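Side-chain contacts in alcohol oxidase (Myceliophthora thermophila, PDB 6F74), which binds FAD and, as a VAO-type flavoprotein of the oxygen-dependent FAD-linked oxidoreductase family, probably oxidises its substrate at the expense of molecular oxygen: residues 336-341 and 468-473; 314-319 and 390-395; 452-457 and 531-536. All blocks are in the same frame, centred on the assembly; numbering follows the deposited sequence.

Contact 1. Residues 336-341 and 468-473; sequences VLHQQL and NVVLLV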
# COMPACT_ATOMS: atom_id res chain seq x y z
N VAL A 336 -21.21 13.18 11.37
CA VAL A 336 -22.12 12.25 12.04
C VAL A 336 -21.83 10.81 11.63
O VAL A 336 -21.78 9.93 12.46
CB VAL A 336 -23.62 12.57 11.75
CG1 VAL A 336 -24.54 11.43 12.18
CG2 VAL A 336 -24.05 13.85 12.45
N LEU A 337 -21.66 10.60 10.33
CA LEU A 337 -21.39 9.29 9.78
C LEU A 337 -20.11 8.70 10.37
O LEU A 337 -20.08 7.51 10.71
CB LEU A 337 -21.27 9.36 8.24
CG LEU A 337 -20.84 8.10 7.49
CD1 LEU A 337 -21.48 8.03 6.11
CD2 LEU A 337 -19.32 7.98 7.32
N HIS A 338 -19.07 9.52 10.45
CA HIS A 338 -17.83 9.08 11.09
C HIS A 338 -18.08 8.60 12.52
O HIS A 338 -17.54 7.58 12.93
CB HIS A 338 -16.74 10.17 11.05
CG HIS A 338 -15.99 10.24 9.76
ND1 HIS A 338 -16.57 10.60 8.57
CD2 HIS A 338 -14.68 10.01 9.48
CE1 HIS A 338 -15.66 10.57 7.61
NE2 HIS A 338 -14.51 10.21 8.14
N GLN A 339 -18.92 9.31 13.27
CA GLN A 339 -19.29 8.89 14.63
C GLN A 339 -20.02 7.54 14.72
O GLN A 339 -20.02 6.92 15.79
CB GLN A 339 -20.17 9.93 15.31
CG GLN A 339 -19.52 11.28 15.54
CD GLN A 339 -20.43 12.19 16.34
OE1 GLN A 339 -21.41 12.71 15.82
NE2 GLN A 339 -20.11 12.39 17.60
N GLN A 340 -20.67 7.12 13.63
CA GLN A 340 -21.41 5.87 13.60
C GLN A 340 -20.55 4.66 13.23
O GLN A 340 -21.01 3.51 13.36
CB GLN A 340 -22.57 5.96 12.62
CG GLN A 340 -23.55 7.06 12.89
CD GLN A 340 -24.08 7.04 14.32
OE1 GLN A 340 -24.45 5.98 14.84
NE2 GLN A 340 -24.10 8.19 14.95
N LEU A 341 -19.31 4.89 12.78
CA LEU A 341 -18.53 3.80 12.22
C LEU A 341 -18.19 2.71 13.21
O LEU A 341 -18.23 1.53 12.83
CB LEU A 341 -17.25 4.33 11.50
CG LEU A 341 -17.50 5.16 10.24
CD1 LEU A 341 -16.17 5.49 9.59
CD2 LEU A 341 -18.46 4.50 9.26
N ASN A 468 -10.59 12.42 0.34
CA ASN A 468 -10.76 11.87 1.68
C ASN A 468 -11.36 10.47 1.56
O ASN A 468 -12.27 10.24 0.75
CB ASN A 468 -11.63 12.80 2.49
CG ASN A 468 -10.87 14.03 2.93
OD1 ASN A 468 -10.01 13.92 3.83
ND2 ASN A 468 -11.14 15.19 2.30
N VAL A 469 -10.80 9.54 2.31
CA VAL A 469 -11.18 8.14 2.19
C VAL A 469 -11.28 7.56 3.59
O VAL A 469 -10.40 7.82 4.47
CB VAL A 469 -10.15 7.33 1.37
CG1 VAL A 469 -10.59 5.86 1.21
CG2 VAL A 469 -9.90 7.97 0.01
N VAL A 470 -12.35 6.78 3.79
CA VAL A 470 -12.57 5.99 4.99
C VAL A 470 -12.29 4.51 4.71
O VAL A 470 -12.90 3.96 3.81
CB VAL A 470 -14.01 6.12 5.48
CG1 VAL A 470 -14.27 5.19 6.65
CG2 VAL A 470 -14.25 7.53 5.97
N LEU A 471 -11.39 3.88 5.48
CA LEU A 471 -11.06 2.46 5.33
C LEU A 471 -11.63 1.71 6.52
O LEU A 471 -11.01 1.62 7.58
CB LEU A 471 -9.54 2.27 5.27
CG LEU A 471 -8.77 2.99 4.17
CD1 LEU A 471 -8.70 4.46 4.49
CD2 LEU A 471 -7.37 2.40 4.09
N LEU A 472 -12.86 1.23 6.38
CA LEU A 472 -13.52 0.57 7.48
C LEU A 472 -13.05 -0.89 7.43
O LEU A 472 -13.75 -1.78 6.96
CB LEU A 472 -15.02 0.72 7.37
CG LEU A 472 -15.84 0.15 8.52
CD1 LEU A 472 -15.48 0.80 9.87
CD2 LEU A 472 -17.31 0.33 8.20
N VAL A 473 -11.83 -1.10 7.89
CA VAL A 473 -11.10 -2.36 7.64
C VAL A 473 -10.55 -3.04 8.85
O VAL A 473 -9.98 -4.08 8.72
CB VAL A 473 -9.96 -2.16 6.61
CG1 VAL A 473 -10.51 -1.64 5.29
CG2 VAL A 473 -8.90 -1.22 7.14
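Val470 holds CG1 opposite its backbone N (chi1 175°), turning one methyl to each of two helix residues, CG1 to Leu341 and CG2 to His338. Leu341 answers with CG beside its own backbone N (chi1 -66°) and an extended outer torsion, which carries CD1 tip to tip onto Val470 CG1 at 3.5 Å. The imidazole of His338 slides past the valine instead: its NE2 lies 3.5 Å from Val470 CG2 and its CE1 3.7 Å from the same methyl, which approaches the ring obliquely. The other ring nitrogen, ND1, is hydrogen-bonded to the carbonyl oxygen of Ile334 one turn earlier, which probably limits how far the ring can turn. Leu472, the centre of an inverse gamma turn at the strand's end, sends CD1 to within 4.3 Å of Leu341 CB. No hydrogen bond crosses this buried interface. The segment axes run nearly parallel, 16° apart and 11.1 Å at closest approach, so helix 328-346 lies along one face of the antiparallel sheet. Strand 467-472 is hydrogen-bonded between strands 349-356 and 498-503; Met500 and Phe498 of the latter touch His338 and Leu341, while helix 382-396 packs against Leu337.

Contact 2. Residues 314-319 and 390-395; sequences HRLAIA and APLMNA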
# COMPACT_ATOMS: atom_id res chain seq x y z
N HIS A 314 -23.77 -2.74 0.92
CA HIS A 314 -24.58 -1.56 1.12
C HIS A 314 -23.98 -0.40 0.35
O HIS A 314 -22.87 -0.01 0.64
CB HIS A 314 -24.59 -1.19 2.61
CG HIS A 314 -25.37 0.05 2.92
ND1 HIS A 314 -24.86 1.08 3.67
CD2 HIS A 314 -26.65 0.40 2.61
CE1 HIS A 314 -25.78 2.02 3.80
NE2 HIS A 314 -26.87 1.64 3.16
N ARG A 315 -24.70 0.12 -0.62
CA ARG A 315 -24.24 1.28 -1.37
C ARG A 315 -24.95 2.54 -0.86
O ARG A 315 -26.16 2.63 -0.93
CB ARG A 315 -24.44 1.06 -2.87
CG ARG A 315 -23.50 -0.01 -3.45
CD ARG A 315 -22.07 0.52 -3.70
NE ARG A 315 -21.27 -0.43 -4.51
CZ ARG A 315 -21.00 -0.32 -5.82
NH1 ARG A 315 -21.43 0.73 -6.57
NH2 ARG A 315 -20.24 -1.23 -6.44
N LEU A 316 -24.18 3.49 -0.35
CA LEU A 316 -24.76 4.72 0.20
C LEU A 316 -24.21 5.90 -0.56
O LEU A 316 -23.04 5.94 -0.83
CB LEU A 316 -24.39 4.89 1.69
CG LEU A 316 -24.89 6.18 2.41
CD1 LEU A 316 -26.40 6.16 2.60
CD2 LEU A 316 -24.20 6.32 3.75
N ALA A 317 -25.05 6.87 -0.86
CA ALA A 317 -24.61 8.09 -1.49
C ALA A 317 -25.37 9.27 -0.92
O ALA A 317 -26.59 9.20 -0.70
CB ALA A 317 -24.80 8.02 -3.00
N ILE A 318 -24.63 10.34 -0.68
CA ILE A 318 -25.13 11.53 -0.00
C ILE A 318 -24.67 12.74 -0.80
O ILE A 318 -23.47 12.87 -1.06
CB ILE A 318 -24.54 11.69 1.42
CG1 ILE A 318 -24.69 10.41 2.23
CG2 ILE A 318 -25.15 12.89 2.11
CD1 ILE A 318 -23.99 10.41 3.56
N ALA A 319 -25.60 13.62 -1.13
CA ALA A 319 -25.27 14.85 -1.81
C ALA A 319 -26.07 16.01 -1.26
O ALA A 319 -27.19 15.78 -0.80
CB ALA A 319 -25.58 14.73 -3.30
N ALA A 390 -28.17 0.13 10.45
CA ALA A 390 -29.24 0.92 10.98
C ALA A 390 -28.74 2.08 11.82
O ALA A 390 -29.24 3.19 11.63
CB ALA A 390 -30.24 0.07 11.75
N PRO A 391 -27.74 1.87 12.71
CA PRO A 391 -27.30 3.02 13.50
C PRO A 391 -26.91 4.23 12.64
O PRO A 391 -27.23 5.36 13.00
CB PRO A 391 -26.10 2.47 14.28
CG PRO A 391 -26.36 1.00 14.37
CD PRO A 391 -26.92 0.68 13.02
N LEU A 392 -26.29 3.96 11.49
CA LEU A 392 -25.98 5.01 10.50
C LEU A 392 -27.19 5.59 9.78
O LEU A 392 -27.33 6.80 9.71
CB LEU A 392 -24.96 4.52 9.45
CG LEU A 392 -24.55 5.58 8.40
CD1 LEU A 392 -24.04 6.88 8.98
CD2 LEU A 392 -23.54 4.95 7.48
N MET A 393 -28.06 4.75 9.23
CA MET A 393 -29.26 5.28 8.50
C MET A 393 -30.21 6.04 9.39
O MET A 393 -30.77 7.08 9.00
CB MET A 393 -29.98 4.16 7.74
CG MET A 393 -29.08 3.38 6.79
SD MET A 393 -28.23 4.41 5.57
CE MET A 393 -26.71 4.79 6.30
N ASN A 394 -30.34 5.57 10.63
CA ASN A 394 -31.13 6.27 11.63
C ASN A 394 -30.54 7.64 11.92
O ASN A 394 -31.29 8.62 12.04
CB ASN A 394 -31.24 5.46 12.93
CG ASN A 394 -32.03 4.16 12.76
OD1 ASN A 394 -32.79 3.97 11.81
ND2 ASN A 394 -31.88 3.27 13.73
N ALA A 395 -29.22 7.74 12.04
CA ALA A 395 -28.58 9.02 12.33
C ALA A 395 -28.71 9.96 11.16
O ALA A 395 -28.80 11.17 11.35
CB ALA A 395 -27.13 8.85 12.74
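Helix 382-396 packs on the seven-stranded antiparallel sheet of this oxidase, and here it meets strand 311-320, next to the sheet's edge strand 403-412. Met393 and Leu316 carry most of the contact. Bends at chi2 and chi3 fold the Met393 thioether back toward the strand, so that CE sits 3.8 Å from His314 CE1, at the ring edge and near the ring plane. SD follows at the same edge, 4.7 Å from the centroid of the His314 imidazole and 75° off its normal, a Met-aromatic contact made edge-on. Leu316 reaches out tip to tip against two helix residues: its CD2 meets Met393 CE at 3.9 Å and Leu392 CD2 at 4.0 Å, while its CD1 lies 3.9 Å from Met393 SD. With only an alanine here, the Met393 thioether would probably lose this packing partner and the Leu392 CD2 methyl its mate on the strand. The His314 ring is held from the sheet side, its NE2 hydrogen-bonded to Ser407 and its plane stacked with Phe409. The axes of segments 314-319 and 390-395 run 22° from parallel and come within 12.0 Å, the near-aligned packing of a helix laid on an antiparallel sheet in an alpha+beta arrangement.

Contact 3. Residues 452-457 and 531-536; sequences REAIEV and KKLAPN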
# COMPACT_ATOMS: atom_id res chain seq x y z
N ARG A 452 -16.38 17.22 13.76
CA ARG A 452 -16.75 18.23 12.77
C ARG A 452 -15.59 19.18 12.41
O ARG A 452 -15.38 19.47 11.22
CB ARG A 452 -17.96 19.03 13.23
CG ARG A 452 -18.59 19.94 12.19
CD ARG A 452 -18.93 19.22 10.89
NE ARG A 452 -19.56 20.13 9.92
CZ ARG A 452 -18.92 21.03 9.17
NH1 ARG A 452 -17.59 21.19 9.23
NH2 ARG A 452 -19.63 21.78 8.34
N GLU A 453 -14.83 19.58 13.41
CA GLU A 453 -13.64 20.40 13.20
C GLU A 453 -12.54 19.66 12.38
O GLU A 453 -11.88 20.24 11.50
CB GLU A 453 -13.07 20.84 14.56
CG GLU A 453 -12.00 21.93 14.41
CD GLU A 453 -10.93 21.98 15.47
OE1 GLU A 453 -10.46 20.90 15.97
OE2 GLU A 453 -10.62 23.16 15.74
N ALA A 454 -12.33 18.38 12.67
CA ALA A 454 -11.41 17.56 11.88
C ALA A 454 -11.86 17.44 10.42
O ALA A 454 -11.06 17.65 9.49
CB ALA A 454 -11.27 16.18 12.50
N ILE A 455 -13.13 17.11 10.23
CA ILE A 455 -13.75 17.06 8.91
C ILE A 455 -13.61 18.40 8.16
O ILE A 455 -13.26 18.39 6.99
CB ILE A 455 -15.24 16.64 9.00
CG1 ILE A 455 -15.39 15.19 9.51
CG2 ILE A 455 -15.97 16.81 7.69
CD1 ILE A 455 -14.66 14.12 8.71
N GLU A 456 -13.84 19.52 8.84
CA GLU A 456 -13.71 20.83 8.20
C GLU A 456 -12.32 21.02 7.61
O GLU A 456 -12.20 21.38 6.46
CB GLU A 456 -14.01 21.97 9.19
CG GLU A 456 -14.08 23.37 8.58
CD GLU A 456 -15.12 23.49 7.48
OE1 GLU A 456 -16.23 22.88 7.58
OE2 GLU A 456 -14.80 24.14 6.47
N VAL A 457 -11.29 20.75 8.40
CA VAL A 457 -9.89 20.85 7.92
C VAL A 457 -9.51 19.86 6.80
O VAL A 457 -8.96 20.28 5.80
CB VAL A 457 -8.87 20.72 9.08
CG1 VAL A 457 -7.43 20.76 8.54
CG2 VAL A 457 -9.06 21.83 10.09
N LYS A 531 -4.30 14.02 13.65
CA LYS A 531 -3.60 13.72 14.90
C LYS A 531 -4.27 14.33 16.08
O LYS A 531 -4.37 13.67 17.12
CB LYS A 531 -2.12 14.15 14.85
CG LYS A 531 -1.29 13.21 14.01
CD LYS A 531 0.22 13.40 14.13
CE LYS A 531 0.91 12.51 13.09
NZ LYS A 531 2.42 12.55 13.10
N LYS A 532 -4.72 15.58 15.95
CA LYS A 532 -5.47 16.24 17.00
C LYS A 532 -6.76 15.51 17.32
O LYS A 532 -7.14 15.39 18.49
CB LYS A 532 -5.78 17.70 16.64
CG LYS A 532 -6.49 18.47 17.76
CD LYS A 532 -6.55 19.97 17.45
CE LYS A 532 -7.35 20.70 18.49
NZ LYS A 532 -7.83 22.00 17.94
N LEU A 533 -7.46 15.05 16.30
CA LEU A 533 -8.64 14.20 16.49
C LEU A 533 -8.32 12.90 17.22
O LEU A 533 -9.01 12.57 18.20
CB LEU A 533 -9.27 13.85 15.16
CG LEU A 533 -10.52 12.96 15.20
CD1 LEU A 533 -11.64 13.64 15.98
CD2 LEU A 533 -10.93 12.67 13.76
N ALA A 534 -7.32 12.17 16.73
CA ALA A 534 -6.91 10.90 17.36
C ALA A 534 -5.42 10.89 17.72
O ALA A 534 -4.62 10.35 16.97
CB ALA A 534 -7.25 9.73 16.46
N PRO A 535 -5.05 11.47 18.89
CA PRO A 535 -3.62 11.65 19.18
C PRO A 535 -2.89 10.44 19.72
O PRO A 535 -1.67 10.45 19.78
CB PRO A 535 -3.62 12.80 20.20
CG PRO A 535 -4.90 12.61 20.94
CD PRO A 535 -5.89 12.01 19.97
N ASN A 536 -3.61 9.39 20.09
CA ASN A 536 -3.02 8.23 20.77
C ASN A 536 -2.88 7.01 19.91
O ASN A 536 -2.58 5.96 20.43
CB ASN A 536 -3.90 7.89 21.99
CG ASN A 536 -4.03 9.06 22.94
OD1 ASN A 536 -3.05 9.82 23.16
ND2 ASN A 536 -5.21 9.22 23.52
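The backbones come closest at Ala454 and Leu533, whose CA atoms are 6.3 Å apart where the last turn of helix 512-533 reaches the flank of helix 448-458; the chain leaves helical geometry at Ala534, straight after the leucine. The small side chain of Ala454 is consistent with so close an approach. Its CB takes the CD2 methyl of Leu533 at 3.7 Å, and Leu533 CB follows at 4.1 Å, so Leu533 touches the alanine methyl with its CB and with one branch. Leu533 keeps CG anti to the backbone N (chi1 -180°), which carries its branches out toward the neighbouring helix. Both residues are buried, in contrast to the charged pair beside them. There Lys532 and Glu453, both with extended chains, cross at about a right angle near the solvent. Lys532 NZ makes a weak hydrogen bond, part of a long salt bridge, to Glu453 OE1 at 3.5 Å, with Glu453 OE2 at 3.7 Å. Neither carboxylate oxygen grips the ammonium closely, and the pair probably contributes mainly through charge attraction. A much firmer bridge lies within the first helix, where Arg452 NH1 gives Glu456 OE1 a nearly straight bond of 2.7 Å (173°). The oxygen accepts with its anti lone pair and lies in the guanidinium plane. Both ends of that pair have further partners, Asp332 for the arginine NE and Arg357 for the glutamate OE2, making a chain of alternating charges. Helix 448-458 thus rests between two helices: Arg452 and Ile455 lean on helix 328-346, through Leu331 and His338, whereas Val457 extends the contact with helix 512-533 onto Val525 and Ala529.

Contacts 1 and 2, about 11 Å apart between centres, both reach the same sheet, with helices 328-346 and 382-396 packed side by side on it: Leu337 CA lies 3.7 Å from Leu392 CD1, and Val336 CG1 the same distance from Ala395 CB. Contact 3, about 13 Å from contact 1 between centres, joins through His338, whose CE1 meets Ile455 CD1 at 3.8 Å. Helix 328-346 therefore connects all three, although contacts 2 and 3 do not touch, their nearest atoms being about 11 Å apart. Contact 1 alone lies near the FAD pocket, the Leu472 side chain about 13 Å from FAD and about 9 Å from that of FAD-binding His246; contacts 2 and 3 lie away from it.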